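Side-chain contacts in amorpha-4,11-diene synthase (Artemisia annua, PDB 4GAX), which probably cyclises farnesyl diphosphate to a sesquiterpene, as a metal-dependent plant terpene synthase, crystallised here as an engineered alpha-bisabolol synthase mutant: residues 72-75 with 76-79; 224-227 with 228-231; 245-248 with 249-252; 362-365 with 366-370; 435-438 with 439-442. One frame throughout, in Å; residues are numbered along the deposited sequence.

All five contacts are local, each within its own short continuous segment, and follow each other along an all-helical chain. Contact 1 turns the corner from helix 52-71 into helix 77-89, at the surface of the N-terminal terpene synthase family region. Contacts 2 and 3 join consecutive helices, 219-232 and 238-269, with centres 13 Å apart; they touch through the salt bridge from Glu231 to Lys245 and the packing of Val224 on Phe248. Contacts 4 and 5, on helices 351-370 and 436-443, have centres 20 Å apart and both belong to the metal-binding family region, which probably houses the cyclisation site. Contacts 2 and 5 lie on opposite sides of the chain's centre.

Contact 1 of 5, residues 72-75 with 76-79; sequences DIPM and KHAN
The imidazole of His77 lies flat over the backbone of Pro74, and this is where the corner is packed most closely. Pro74 CA stands 3.4 Å from the centroid of the His77 ring, almost exactly over its centre, in a CH-pi contact. The ring gets there because CG is anti to the carbonyl carbon (chi1 -73°), which swings it back over the residues that precede the helix. Its rotation is fixed at both nitrogens: ND1 is hydrogen-bonded to the hydroxyl of Tyr111 and NE2 to the carbonyl oxygen of Leu71. That pair of bonds satisfies the polar atoms of a buried side chain.

The residues form the tight connection of a helical hairpin, between helix 52-71 and helix 77-89, with Lys76 at the N-cap. Two backbone bonds close it, from Lys76 N to Ile73 O at 2.6 Å and from His77 N to Pro74 O at 2.9 Å. Both are i to i+3 bonds, as in a short 3-10 turn. The lysine chain bends at chi3 (-92°) and its aliphatic part packs across Ile73, Lys76 CE coming within 3.5 Å of Ile73 CG2. From there the amine end leads away from the turn.

The remaining side is looser and wet. Water 1 donates to Pro74 O and accepts from Ala78 N, while water 2 donates to Met75 O, 2.7 Å away, and accepts from Asn79 N, so solvent is inserted where direct helical bonds would otherwise run. Met75 points outward at the exposed surface.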
# COMPACT_ATOMS: atom_id res chain seq x y z
N ASP A 72 5.71 28.16 -15.11
CA ASP A 72 5.45 29.50 -15.66
C ASP A 72 5.46 29.57 -17.20
O ASP A 72 5.01 30.56 -17.77
CB ASP A 72 6.42 30.53 -15.10
CG ASP A 72 6.17 30.85 -13.63
OD1 ASP A 72 5.09 30.50 -13.10
OD2 ASP A 72 7.06 31.48 -13.01
N ILE A 73 5.98 28.55 -17.87
CA ILE A 73 5.99 28.62 -19.34
C ILE A 73 5.39 27.38 -20.01
O ILE A 73 5.93 26.27 -19.89
CB ILE A 73 7.37 29.01 -19.95
CG1 ILE A 73 7.53 28.39 -21.34
CG2 ILE A 73 8.50 28.62 -19.04
CD1 ILE A 73 8.93 28.44 -21.88
N PRO A 74 4.25 27.59 -20.69
CA PRO A 74 3.44 26.50 -21.26
C PRO A 74 4.27 25.58 -22.13
O PRO A 74 4.09 24.36 -22.06
CB PRO A 74 2.39 27.26 -22.09
CG PRO A 74 2.21 28.55 -21.34
CD PRO A 74 3.60 28.90 -20.84
N MET A 75 5.17 26.15 -22.93
CA MET A 75 6.10 25.34 -23.72
C MET A 75 6.85 24.31 -22.86
O MET A 75 7.21 23.23 -23.34
CB MET A 75 7.12 26.23 -24.43
CG MET A 75 6.76 26.58 -25.86
SD MET A 75 6.86 25.14 -26.95
CE MET A 75 5.14 24.97 -27.43
N LYS A 76 7.07 24.63 -21.59
CA LYS A 76 7.82 23.72 -20.71
C LYS A 76 6.92 22.81 -19.87
O LYS A 76 7.40 22.12 -18.96
CB LYS A 76 8.79 24.51 -19.81
CG LYS A 76 10.02 25.05 -20.58
CD LYS A 76 11.24 25.18 -19.65
CE LYS A 76 11.36 26.58 -19.02
NZ LYS A 76 12.70 26.85 -18.42
N HIS A 77 5.63 22.78 -20.16
CA HIS A 77 4.74 21.96 -19.33
C HIS A 77 5.01 20.46 -19.42
O HIS A 77 4.87 19.76 -18.42
CB HIS A 77 3.28 22.29 -19.58
CG HIS A 77 2.85 23.60 -19.00
ND1 HIS A 77 1.61 24.14 -19.22
CD2 HIS A 77 3.51 24.47 -18.20
CE1 HIS A 77 1.51 25.29 -18.57
NE2 HIS A 77 2.65 25.52 -17.95
N ALA A 78 5.40 19.98 -20.59
CA ALA A 78 5.77 18.57 -20.71
C ALA A 78 6.99 18.29 -19.83
O ALA A 78 7.07 17.25 -19.16
CB ALA A 78 6.06 18.22 -22.18
N ASN A 79 7.94 19.22 -19.82
CA ASN A 79 9.12 19.06 -18.97
C ASN A 79 8.74 19.13 -17.50
O ASN A 79 9.39 18.51 -16.65
CB ASN A 79 10.19 20.11 -19.30
CG ASN A 79 10.86 19.86 -20.65
OD1 ASN A 79 10.47 18.96 -21.40
ND2 ASN A 79 11.86 20.67 -20.97
O HOH W 1 4.80 21.41 -22.98
O HOH W 2 8.37 21.04 -22.33

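Contact 2 of 5, residues 224-227 with 228-231; sequences VQYI and PFYE
Tyr230 N donates to Tyr226 O at 2.8 Å, and one residue on Glu231 N donates to Ile227 O at 2.9 Å. These bonds join the turns of helix 219-232 on either side of Pro228. The polar ends are used elsewhere: Glu231 forms a salt bridge with Lys245, Gln225 OE1 is bonded to Arg208, and the hydroxyl of Tyr230 is bonded to the backbone N of Asn237.

Outside this frame lies a cluster of three rings. Tyr226 has CG anti to its nitrogen (chi1 -169°), and that sends the phenol forward along the helix, where its CE1 and CE2 atoms reach one ring each. Its CE1 side meets Phe229, with Tyr226 CE1 3.9 Å from Phe229 CD2. The other side leans on Tyr230, Tyr226 CE2 lying 3.9 Å from Tyr230 CD1. The two phenol planes are inclined at 34°.

The peptide link presses the proline ring against the preceding residue, with Pro228 CD 3.4 Å from Ile227 CB. Its packing on the turn before rests on two carbonyls: the same CD sits 3.2 Å from Val224 O, and Pro228 CG is 3.3 Å from Gln225 O. A proline nitrogen carries no hydrogen, so Val224 O faces a CH2 group where a helix would normally offer an N-H; the helix kinks here and the regular bonds resume with Tyr230 and Glu231.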
# COMPACT_ATOMS: atom_id res chain seq x y z
N VAL A 224 13.58 3.25 -3.59
CA VAL A 224 14.82 2.49 -3.40
C VAL A 224 15.34 1.92 -4.71
O VAL A 224 16.55 1.81 -4.89
CB VAL A 224 14.70 1.35 -2.33
CG1 VAL A 224 13.94 1.81 -1.12
CG2 VAL A 224 14.04 0.13 -2.92
N GLN A 225 14.44 1.58 -5.63
CA GLN A 225 14.87 1.00 -6.90
C GLN A 225 15.12 2.09 -7.95
O GLN A 225 16.00 1.95 -8.80
CB GLN A 225 13.83 0.00 -7.44
CG GLN A 225 13.53 -1.16 -6.49
CD GLN A 225 12.34 -2.00 -6.94
OE1 GLN A 225 11.85 -1.87 -8.07
NE2 GLN A 225 11.87 -2.89 -6.06
N TYR A 226 14.36 3.18 -7.90
CA TYR A 226 14.49 4.21 -8.93
C TYR A 226 15.73 5.09 -8.73
O TYR A 226 16.35 5.55 -9.69
CB TYR A 226 13.24 5.08 -9.00
CG TYR A 226 13.20 5.99 -10.21
CD1 TYR A 226 13.03 5.47 -11.49
CD2 TYR A 226 13.32 7.38 -10.08
CE1 TYR A 226 12.98 6.29 -12.62
CE2 TYR A 226 13.27 8.22 -11.21
CZ TYR A 226 13.10 7.67 -12.46
OH TYR A 226 13.06 8.49 -13.58
N ILE A 227 16.08 5.32 -7.48
CA ILE A 227 17.20 6.19 -7.17
C ILE A 227 18.49 5.78 -7.91
O ILE A 227 19.06 6.60 -8.64
CB ILE A 227 17.39 6.34 -5.63
CG1 ILE A 227 16.30 7.25 -5.06
CG2 ILE A 227 18.76 6.93 -5.33
CD1 ILE A 227 16.30 7.32 -3.52
N PRO A 228 18.92 4.50 -7.79
CA PRO A 228 20.15 4.13 -8.51
C PRO A 228 20.00 4.17 -10.03
O PRO A 228 20.96 4.52 -10.72
CB PRO A 228 20.41 2.68 -8.06
CG PRO A 228 19.05 2.17 -7.63
CD PRO A 228 18.40 3.37 -6.98
N PHE A 229 18.83 3.78 -10.55
CA PHE A 229 18.65 3.88 -11.99
C PHE A 229 18.77 5.34 -12.43
O PHE A 229 19.43 5.65 -13.42
CB PHE A 229 17.31 3.28 -12.45
CG PHE A 229 16.98 3.58 -13.89
CD1 PHE A 229 17.56 2.83 -14.91
CD2 PHE A 229 16.13 4.62 -14.23
CE1 PHE A 229 17.29 3.11 -16.24
CE2 PHE A 229 15.86 4.91 -15.56
CZ PHE A 229 16.44 4.14 -16.57
N TYR A 230 18.14 6.24 -11.68
CA TYR A 230 18.16 7.66 -12.07
C TYR A 230 19.59 8.20 -12.02
O TYR A 230 20.04 8.91 -12.92
CB TYR A 230 17.23 8.49 -11.16
CG TYR A 230 17.08 9.94 -11.59
CD1 TYR A 230 16.25 10.30 -12.65
CD2 TYR A 230 17.79 10.95 -10.94
CE1 TYR A 230 16.11 11.64 -13.05
CE2 TYR A 230 17.66 12.28 -11.33
CZ TYR A 230 16.82 12.62 -12.38
OH TYR A 230 16.71 13.94 -12.76
N GLU A 231 20.32 7.82 -10.97
CA GLU A 231 21.64 8.36 -10.73
C GLU A 231 22.58 8.00 -11.87
O GLU A 231 23.51 8.75 -12.17
CB GLU A 231 22.20 7.86 -9.39
CG GLU A 231 23.60 8.38 -9.08
CD GLU A 231 24.07 8.03 -7.68
OE1 GLU A 231 23.63 7.00 -7.12
OE2 GLU A 231 24.89 8.80 -7.14

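Contact 3 of 5, residues 245-248 with 249-252; sequences KLEF and NLLQ
Along the long helix 238-269, Phe248 is flanked by the amides of its neighbour Asn249 and of Gln252, one turn on. Asn249 OD1 approaches the rim of the Phe248 ring near its plane, 3.7 Å from CD2, with amide and ring planes 68° apart. Gln252 reaches the same side of the ring obliquely, NE2 lying 3.9 Å from Phe248 CE2. Gln252 is stretched out, with chi1 at -172° and chi2 at -177°, which carries its amide as far out as the phenyl rim.

Neither amide relies on the ring for its polar needs: Asn249 OD1 is bonded to Met561 N, and Gln252 NE2 to the carbonyl oxygens of Tyr559 and Leu556, so the end of the chain is fastened along this face. Round the helix, Leu250 CG sits 3.1 Å from Leu246 O, and Leu250 CD1 lies 4.1 Å from Glu247 OE2. Glu247 OE1 is bonded to the Tyr94 hydroxyl. Beneath the side chains run four backbone bonds, the straightest from Leu251 N to Glu247 O at 2.9 Å. Such an unbroken i to i+4 series is the signature of a regular alpha-helix, here in an all-helical terpene synthase, with Phe248 and Gln252 on a buried face.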
# COMPACT_ATOMS: atom_id res chain seq x y z
N LYS A 245 18.86 11.24 -2.28
CA LYS A 245 19.64 10.27 -1.51
C LYS A 245 19.81 10.73 -0.07
O LYS A 245 19.74 9.91 0.86
CB LYS A 245 21.00 10.03 -2.16
CG LYS A 245 20.93 9.34 -3.52
CD LYS A 245 22.34 9.31 -4.17
CE LYS A 245 22.99 7.95 -4.03
NZ LYS A 245 24.41 7.95 -4.52
N LEU A 246 20.06 12.03 0.13
CA LEU A 246 20.19 12.59 1.48
C LEU A 246 18.89 12.40 2.24
O LEU A 246 18.87 12.01 3.42
CB LEU A 246 20.53 14.09 1.41
CG LEU A 246 21.99 14.54 1.45
CD1 LEU A 246 22.91 13.51 0.84
CD2 LEU A 246 22.16 15.89 0.74
N GLU A 247 17.78 12.67 1.55
CA GLU A 247 16.45 12.56 2.15
C GLU A 247 16.09 11.11 2.39
O GLU A 247 15.48 10.78 3.40
CB GLU A 247 15.42 13.21 1.24
CG GLU A 247 15.46 14.72 1.30
CD GLU A 247 15.01 15.26 2.65
OE1 GLU A 247 14.21 14.57 3.34
OE2 GLU A 247 15.44 16.37 3.01
N PHE A 248 16.47 10.23 1.47
CA PHE A 248 16.17 8.82 1.67
C PHE A 248 16.76 8.38 2.98
O PHE A 248 16.10 7.69 3.75
CB PHE A 248 16.77 7.94 0.57
CG PHE A 248 16.36 6.52 0.70
CD1 PHE A 248 15.14 6.09 0.19
CD2 PHE A 248 17.13 5.62 1.43
CE1 PHE A 248 14.74 4.77 0.33
CE2 PHE A 248 16.73 4.29 1.59
CZ PHE A 248 15.54 3.87 1.04
N ASN A 249 18.01 8.75 3.22
CA ASN A 249 18.71 8.31 4.44
C ASN A 249 18.13 8.94 5.70
O ASN A 249 18.00 8.28 6.74
CB ASN A 249 20.23 8.53 4.33
CG ASN A 249 20.91 7.53 3.38
OD1 ASN A 249 20.31 6.51 2.99
ND2 ASN A 249 22.16 7.82 3.02
N LEU A 250 17.77 10.22 5.62
CA LEU A 250 17.14 10.89 6.75
C LEU A 250 15.81 10.22 7.11
O LEU A 250 15.53 9.96 8.28
CB LEU A 250 16.88 12.36 6.43
CG LEU A 250 18.14 13.20 6.19
CD1 LEU A 250 17.77 14.66 5.94
CD2 LEU A 250 19.12 13.06 7.35
N LEU A 251 14.99 9.96 6.11
CA LEU A 251 13.69 9.35 6.38
C LEU A 251 13.86 7.90 6.85
O LEU A 251 13.14 7.45 7.75
CB LEU A 251 12.76 9.46 5.17
CG LEU A 251 11.32 9.02 5.37
CD1 LEU A 251 10.68 9.75 6.57
CD2 LEU A 251 10.54 9.28 4.08
N GLN A 252 14.83 7.19 6.29
CA GLN A 252 15.14 5.85 6.80
C GLN A 252 15.49 5.88 8.29
O GLN A 252 15.09 4.97 9.04
CB GLN A 252 16.27 5.21 6.01
CG GLN A 252 16.50 3.75 6.36
CD GLN A 252 17.67 3.16 5.61
OE1 GLN A 252 18.82 3.59 5.78
NE2 GLN A 252 17.38 2.16 4.76

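Contact 4 of 5, residues 362-365 with 366-370; sequences TEME and EILAK
The carboxylate of Glu366 turns one side of its plane toward Thr362: the threonine methyl CG2 and the carbonyl oxygen both lie there, and Glu366 OE2 is 3.8 Å from Thr362 CG2. With CG anti to the carbonyl carbon (chi1 -71°), the glutamate chain folds back along the helix, and Glu366 CG passes 3.3 Å from Thr362 O. The threonine hydroxyl has its own partner, the carbonyl oxygen of Met358, which leaves the methyl to face the acid. Next along, Glu363 and Ile367 lie side by side and point the same way, touching lightly where Glu363 CG is 4.1 Å from Ile367 CD1.

The apolar face is carried by Met364, bent at both chi2 (59°) and chi3 (67°) and thereby curled toward the following turn. Its sulfur rests on Leu368, Met364 SD lying 3.9 Å from Leu368 CG. Regular helical bonds support all of this, such as Leu368 N to Met364 O at 2.9 Å.

The segment forms the last turns of helix 351-370, with Glu363 and Glu366 exposed. Helix 299-322 covers Met364 and Ile367 with Phe304 and Arg300, while helix 374-399 packs Phe377 against Glu365 and Leu368.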
# COMPACT_ATOMS: atom_id res chain seq x y z
N THR A 362 -6.90 2.91 24.90
CA THR A 362 -7.14 3.96 25.89
C THR A 362 -6.14 5.11 25.73
O THR A 362 -6.50 6.28 25.88
CB THR A 362 -7.10 3.41 27.31
OG1 THR A 362 -8.20 2.50 27.47
CG2 THR A 362 -7.23 4.54 28.33
N GLU A 363 -4.89 4.79 25.42
CA GLU A 363 -3.91 5.84 25.17
C GLU A 363 -4.34 6.71 23.98
O GLU A 363 -4.20 7.94 24.01
CB GLU A 363 -2.52 5.24 24.96
CG GLU A 363 -1.61 6.16 24.15
CD GLU A 363 -0.14 5.84 24.31
OE1 GLU A 363 0.67 6.54 23.67
OE2 GLU A 363 0.20 4.90 25.07
N MET A 364 -4.88 6.08 22.94
CA MET A 364 -5.30 6.83 21.75
C MET A 364 -6.59 7.62 22.02
O MET A 364 -6.76 8.75 21.54
CB MET A 364 -5.49 5.88 20.56
CG MET A 364 -6.02 6.56 19.30
SD MET A 364 -5.00 7.92 18.66
CE MET A 364 -3.54 7.04 18.13
N GLU A 365 -7.48 7.03 22.82
CA GLU A 365 -8.72 7.68 23.21
C GLU A 365 -8.43 8.97 23.98
O GLU A 365 -9.13 9.98 23.81
CB GLU A 365 -9.55 6.75 24.10
CG GLU A 365 -10.86 7.36 24.59
CD GLU A 365 -11.74 6.37 25.35
OE1 GLU A 365 -11.26 5.29 25.73
OE2 GLU A 365 -12.93 6.69 25.56
N GLU A 366 -7.41 8.92 24.83
CA GLU A 366 -7.01 10.08 25.64
C GLU A 366 -6.37 11.15 24.76
O GLU A 366 -6.61 12.34 24.96
CB GLU A 366 -6.06 9.66 26.77
CG GLU A 366 -6.77 8.85 27.87
CD GLU A 366 -5.80 8.29 28.93
OE1 GLU A 366 -4.57 8.30 28.70
OE2 GLU A 366 -6.29 7.84 29.99
N ILE A 367 -5.56 10.72 23.80
CA ILE A 367 -4.94 11.64 22.84
C ILE A 367 -6.01 12.37 22.04
O ILE A 367 -5.96 13.60 21.90
CB ILE A 367 -3.95 10.91 21.90
CG1 ILE A 367 -2.66 10.56 22.65
CG2 ILE A 367 -3.62 11.77 20.69
CD1 ILE A 367 -1.73 9.60 21.88
N LEU A 368 -6.99 11.62 21.52
CA LEU A 368 -8.05 12.22 20.72
C LEU A 368 -8.99 13.10 21.54
O LEU A 368 -9.40 14.16 21.07
CB LEU A 368 -8.84 11.16 19.94
CG LEU A 368 -7.98 10.48 18.87
CD1 LEU A 368 -8.78 9.44 18.08
CD2 LEU A 368 -7.39 11.53 17.93
N ALA A 369 -9.32 12.67 22.77
CA ALA A 369 -10.17 13.49 23.63
C ALA A 369 -9.54 14.87 23.90
O ALA A 369 -10.24 15.88 24.00
CB ALA A 369 -10.47 12.77 24.94
N LYS A 370 -8.21 14.90 24.01
CA LYS A 370 -7.51 16.14 24.28
C LYS A 370 -7.59 17.07 23.07
O LYS A 370 -7.80 18.28 23.21
CB LYS A 370 -6.05 15.87 24.69
CG LYS A 370 -5.14 17.08 24.56
CD LYS A 370 -4.47 17.45 25.88
CE LYS A 370 -3.72 18.77 25.75
NZ LYS A 370 -2.26 18.67 26.09

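Contact 5 of 5, residues 435-438 with 439-442; sequences TKEA and FEWA
Glu437 and Glu440 run side by side, pointing the same way, but they reach that position by different torsions. Both have CG beside the backbone N; Glu437 then bends at chi2 (65°), whereas Glu440 stays extended. Their carboxylates end with Glu437 OE2 4.5 Å from Glu440 OE1 and the planes steeply inclined. Two acids this close at the surface probably repel each other mildly, and Lys436, its chain fully extended, may offset that from a distance, since Lys436 NZ is still 5.5 Å from Glu440 OE2.

The start of the helix depends on Thr435, the N-cap. Its chi1 of 55° turns OG1 to accept from Ala438 N at 2.9 Å, the classic capping bond. By contrast the first helical bond, Phe439 N to Thr435 O at 3.5 Å, is weak; Glu440 N to Lys436 O, at 2.9 Å, is the first firm one.

Trp441 has CG anti to its N, and the indole projects outward from the helix, with Trp441 CB tucked 3.2 Å from Ala438 O. That oxygen takes Ala442 N and also the Tyr427 hydroxyl. Phe439, on an unusual chi1 near -95°, sends its ring away from the capping turn into the interior.

There it meets Tyr427 of helix 419-429 edge-to-face and packs on Ile376, Cys379 and Phe383 of helix 374-399, while Trp441 rests on Leu448 and Leu449 of helix 447-461.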
# COMPACT_ATOMS: atom_id res chain seq x y z
N THR A 435 -12.92 13.76 8.32
CA THR A 435 -14.20 14.45 8.37
C THR A 435 -15.25 13.46 8.86
O THR A 435 -15.01 12.25 8.84
CB THR A 435 -14.63 14.92 6.97
OG1 THR A 435 -14.65 13.80 6.08
CG2 THR A 435 -13.69 15.98 6.44
N LYS A 436 -16.41 13.97 9.27
CA LYS A 436 -17.52 13.09 9.59
C LYS A 436 -17.91 12.33 8.33
O LYS A 436 -18.31 11.16 8.38
CB LYS A 436 -18.72 13.89 10.12
CG LYS A 436 -19.74 13.08 10.91
CD LYS A 436 -20.95 13.93 11.30
CE LYS A 436 -21.78 13.31 12.43
NZ LYS A 436 -22.98 14.12 12.79
N GLU A 437 -17.73 12.99 7.18
CA GLU A 437 -18.05 12.41 5.88
C GLU A 437 -17.18 11.20 5.57
O GLU A 437 -17.63 10.26 4.92
CB GLU A 437 -17.92 13.45 4.76
CG GLU A 437 -19.02 14.51 4.74
CD GLU A 437 -19.00 15.41 5.97
OE1 GLU A 437 -17.91 15.63 6.54
OE2 GLU A 437 -20.09 15.90 6.38
N ALA A 438 -15.93 11.23 6.02
CA ALA A 438 -15.03 10.13 5.74
C ALA A 438 -15.54 8.90 6.47
O ALA A 438 -15.53 7.80 5.92
CB ALA A 438 -13.62 10.47 6.16
N PHE A 439 -15.99 9.09 7.70
CA PHE A 439 -16.54 7.97 8.46
C PHE A 439 -17.86 7.48 7.89
O PHE A 439 -18.12 6.28 7.89
CB PHE A 439 -16.70 8.33 9.94
CG PHE A 439 -15.53 7.90 10.78
CD1 PHE A 439 -15.31 6.55 11.03
CD2 PHE A 439 -14.66 8.83 11.31
CE1 PHE A 439 -14.23 6.14 11.80
CE2 PHE A 439 -13.59 8.43 12.09
CZ PHE A 439 -13.38 7.08 12.33
N GLU A 440 -18.69 8.41 7.43
CA GLU A 440 -19.91 8.03 6.73
C GLU A 440 -19.56 7.14 5.54
O GLU A 440 -20.20 6.10 5.31
CB GLU A 440 -20.68 9.27 6.26
CG GLU A 440 -21.27 10.11 7.38
CD GLU A 440 -21.82 11.44 6.89
OE1 GLU A 440 -21.69 11.72 5.67
OE2 GLU A 440 -22.38 12.20 7.71
N TRP A 441 -18.54 7.53 4.79
CA TRP A 441 -18.06 6.72 3.68
C TRP A 441 -17.69 5.31 4.17
O TRP A 441 -18.19 4.31 3.65
CB TRP A 441 -16.85 7.37 3.02
CG TRP A 441 -16.36 6.57 1.86
CD1 TRP A 441 -16.92 6.51 0.61
CD2 TRP A 441 -15.22 5.71 1.83
NE1 TRP A 441 -16.19 5.67 -0.19
CE2 TRP A 441 -15.14 5.17 0.53
CE3 TRP A 441 -14.25 5.35 2.78
CZ2 TRP A 441 -14.14 4.28 0.16
CZ3 TRP A 441 -13.25 4.48 2.41
CH2 TRP A 441 -13.20 3.95 1.11
N ALA A 442 -16.84 5.27 5.19
CA ALA A 442 -16.40 4.02 5.82
C ALA A 442 -17.55 3.10 6.22
O ALA A 442 -17.48 1.88 6.02
CB ALA A 442 -15.51 4.31 7.03